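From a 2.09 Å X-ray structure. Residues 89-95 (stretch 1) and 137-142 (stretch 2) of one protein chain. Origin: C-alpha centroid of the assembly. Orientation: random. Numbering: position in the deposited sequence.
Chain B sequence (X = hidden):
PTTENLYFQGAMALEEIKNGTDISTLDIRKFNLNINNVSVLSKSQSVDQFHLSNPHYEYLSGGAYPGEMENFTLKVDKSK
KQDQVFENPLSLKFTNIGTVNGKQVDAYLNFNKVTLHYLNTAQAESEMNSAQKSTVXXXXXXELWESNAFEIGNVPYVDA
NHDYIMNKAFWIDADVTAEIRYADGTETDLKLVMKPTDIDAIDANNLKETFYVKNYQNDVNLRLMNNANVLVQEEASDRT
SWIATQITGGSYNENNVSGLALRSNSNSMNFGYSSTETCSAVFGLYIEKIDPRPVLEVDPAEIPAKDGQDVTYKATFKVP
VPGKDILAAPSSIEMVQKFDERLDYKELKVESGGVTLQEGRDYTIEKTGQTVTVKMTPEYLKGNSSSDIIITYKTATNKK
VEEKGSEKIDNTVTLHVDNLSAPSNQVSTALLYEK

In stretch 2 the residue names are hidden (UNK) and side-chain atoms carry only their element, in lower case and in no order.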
# COMPACT_ATOMS: atom_id res chain seq x y z
N PRO B 89 17.48 -1.96 -13.92
CA PRO B 89 18.40 -3.07 -13.64
C PRO B 89 17.70 -4.33 -13.15
O PRO B 89 18.24 -5.44 -13.25
CB PRO B 89 19.30 -2.51 -12.53
CG PRO B 89 18.49 -1.38 -11.90
CD PRO B 89 17.67 -0.81 -13.01
N LEU B 90 16.50 -4.16 -12.62
CA LEU B 90 15.88 -5.23 -11.86
C LEU B 90 14.37 -5.06 -11.79
O LEU B 90 13.87 -4.01 -11.38
CB LEU B 90 16.45 -5.28 -10.44
CG LEU B 90 15.97 -6.46 -9.59
CD1 LEU B 90 16.39 -7.77 -10.25
CD2 LEU B 90 16.51 -6.38 -8.17
N SER B 91 13.67 -6.12 -12.17
CA SER B 91 12.22 -6.20 -12.06
C SER B 91 11.83 -7.48 -11.31
O SER B 91 12.25 -8.58 -11.69
CB SER B 91 11.60 -6.19 -13.46
OG SER B 91 10.23 -6.55 -13.39
N LEU B 92 11.02 -7.34 -10.26
CA LEU B 92 10.69 -8.48 -9.41
C LEU B 92 9.21 -8.74 -9.30
O LEU B 92 8.39 -7.84 -9.42
CB LEU B 92 11.20 -8.24 -7.98
CG LEU B 92 12.70 -7.97 -7.87
CD1 LEU B 92 13.05 -7.51 -6.47
CD2 LEU B 92 13.48 -9.23 -8.25
N LYS B 93 8.87 -9.98 -8.99
CA LYS B 93 7.51 -10.30 -8.61
C LYS B 93 7.53 -11.05 -7.28
O LYS B 93 8.35 -11.95 -7.08
CB LYS B 93 6.85 -11.15 -9.70
CG LYS B 93 5.42 -11.50 -9.40
CD LYS B 93 4.86 -12.45 -10.43
CE LYS B 93 3.46 -12.93 -10.03
NZ LYS B 93 2.80 -13.65 -11.16
N PHE B 94 6.64 -10.66 -6.36
CA PHE B 94 6.37 -11.47 -5.19
C PHE B 94 5.01 -12.10 -5.38
O PHE B 94 4.01 -11.39 -5.45
CB PHE B 94 6.40 -10.63 -3.90
CG PHE B 94 7.73 -10.01 -3.62
CD1 PHE B 94 8.61 -10.60 -2.72
CD2 PHE B 94 8.10 -8.82 -4.23
CE1 PHE B 94 9.85 -10.02 -2.46
CE2 PHE B 94 9.34 -8.24 -3.98
CZ PHE B 94 10.22 -8.84 -3.08
N THR B 95 4.96 -13.42 -5.49
CA THR B 95 3.72 -14.12 -5.79
C THR B 95 2.97 -14.58 -4.53
O THR B 95 3.55 -15.16 -3.62
CB THR B 95 3.97 -15.37 -6.69
OG1 THR B 95 4.63 -14.97 -7.89
CG2 THR B 95 2.65 -16.04 -7.05
N UNK B 137 26.33 -2.07 -3.45
CA UNK B 137 25.08 -2.56 -2.90
C UNK B 137 23.90 -1.66 -3.31
O UNK B 137 24.03 -0.44 -3.35
c UNK B 137 23.89 -4.66 -0.72
c UNK B 137 25.19 -2.58 -1.37
o UNK B 137 22.75 -5.18 -0.69
o UNK B 137 24.94 -5.33 -0.80
c UNK B 137 23.98 -3.14 -0.64
N UNK B 138 22.75 -2.26 -3.62
CA UNK B 138 21.55 -1.43 -3.77
C UNK B 138 20.27 -2.01 -3.18
O UNK B 138 19.35 -1.26 -2.87
c UNK B 138 20.79 -2.05 -6.13
c UNK B 138 21.13 -3.97 -7.56
c UNK B 138 21.63 -2.99 -6.71
c UNK B 138 21.34 -0.98 -5.23
c UNK B 138 18.93 -3.06 -7.28
c UNK B 138 19.79 -4.00 -7.85
c UNK B 138 19.44 -2.09 -6.43
N UNK B 139 20.21 -3.33 -3.01
CA UNK B 139 18.95 -3.97 -2.67
C UNK B 139 19.13 -5.36 -2.09
O UNK B 139 19.95 -6.15 -2.56
c UNK B 139 14.32 -6.10 -3.39
c UNK B 139 16.56 -6.04 -4.27
c UNK B 139 15.72 -4.18 -3.02
c UNK B 139 14.50 -4.83 -2.85
c UNK B 139 15.34 -6.70 -4.10
c UNK B 139 18.06 -4.05 -3.93
c UNK B 139 16.76 -4.77 -3.73
N UNK B 140 18.33 -5.69 -1.07
CA UNK B 140 18.34 -7.04 -0.53
C UNK B 140 16.96 -7.39 -0.03
O UNK B 140 16.14 -6.50 0.27
c UNK B 140 19.38 -7.22 0.59
o UNK B 140 19.01 -6.47 1.75
N UNK B 141 16.71 -8.69 0.06
CA UNK B 141 15.49 -9.22 0.64
C UNK B 141 15.88 -10.13 1.80
O UNK B 141 16.64 -11.07 1.63
c UNK B 141 13.72 -9.92 -2.74
c UNK B 141 13.43 -10.60 0.22
c UNK B 141 14.41 -9.17 -1.61
c UNK B 141 14.71 -10.04 -0.39
N UNK B 142 15.34 -9.85 2.98
CA UNK B 142 15.62 -10.67 4.15
C UNK B 142 14.71 -10.27 5.28
O UNK B 142 14.01 -9.26 5.20
o UNK B 142 17.10 -9.23 5.39
c UNK B 142 17.05 -10.44 4.65

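Position 137 carries three carbons in an unbranched run, the third bearing two oxygens, which is a carboxylate. The side chain is out of reach of stretch 1, and one of its oxygens is hydrogen-bonded elsewhere in the structure. Two carbons leading to a carboxylate make this Glu137, a buried acidic side chain kept off the apolar contact.

Position 138 has one carbon followed by a six-carbon ring with no further atom attached. Its CA-to-CB bond points toward stretch 1, and the ring touches Leu90, so it is Phe138. With chi1 at p the tip of the ring reaches the leucine, Phe138 CZ lying 4.1 Å from Leu90 CD2.

Position 139 again shows one carbon and a bare ring of six carbons, and its bond from CA to CB also points toward stretch 1. The ring meets two leucines, Leu90 and Leu92, and the atoms spell Phe139. Its chi1 is t, unlike that of Phe138. Phe139 CE2 sits 3.4 Å from Leu92 CD1, the closest pair in the contact, while Phe139 CD2 is 3.9 Å from Leu90 CD2. Both methyls approach the ring obliquely.

Position 140 holds one carbon and one oxygen. Its side chain is out of reach of stretch 1, and the short hydroxyl side chain is that of Ser140.

Position 141 has four carbons, forked at the first, with one arm two carbons long. The end of that longer arm touches Phe94 and Leu92. The beta-branched, wholly apolar shape is Ile141. Its longer arm, extended by chi2 at t, ends in Ile141 CD1, which lies 3.7 Å from Phe94 CZ and 4.5 Å from Leu92 CD1.

Position 142 is one carbon and one oxygen once more, with no contact to stretch 1. This is Ser142, whose OG is hydrogen-bonded to a residue just beyond one of the stretches.

The contact is a packing of side chains between two strands whose axes come no closer than 10.1 Å and whose directions differ by 18°. No hydrogen bond crosses the gap, so apolar atoms do the work. From Leu90 to Phe94 the residues alternate: Leu90, Leu92 and Phe94 point toward the partner, whereas Ser91 and Lys93 are out of reach. Stretch 2 follows the same pattern from Phe139 to Ile141, with Ser140 out of reach between them, but Phe138 and Phe139 break it because the CA-to-CB bonds of both point toward stretch 1, and Leu90 CD2 touches both rings. Leucine methyls meet the phenylalanine rings at one end, and Ile141 meets Leu92 and the ring of Phe94 at the other.

Stretch 2 137-142: EFFSIS
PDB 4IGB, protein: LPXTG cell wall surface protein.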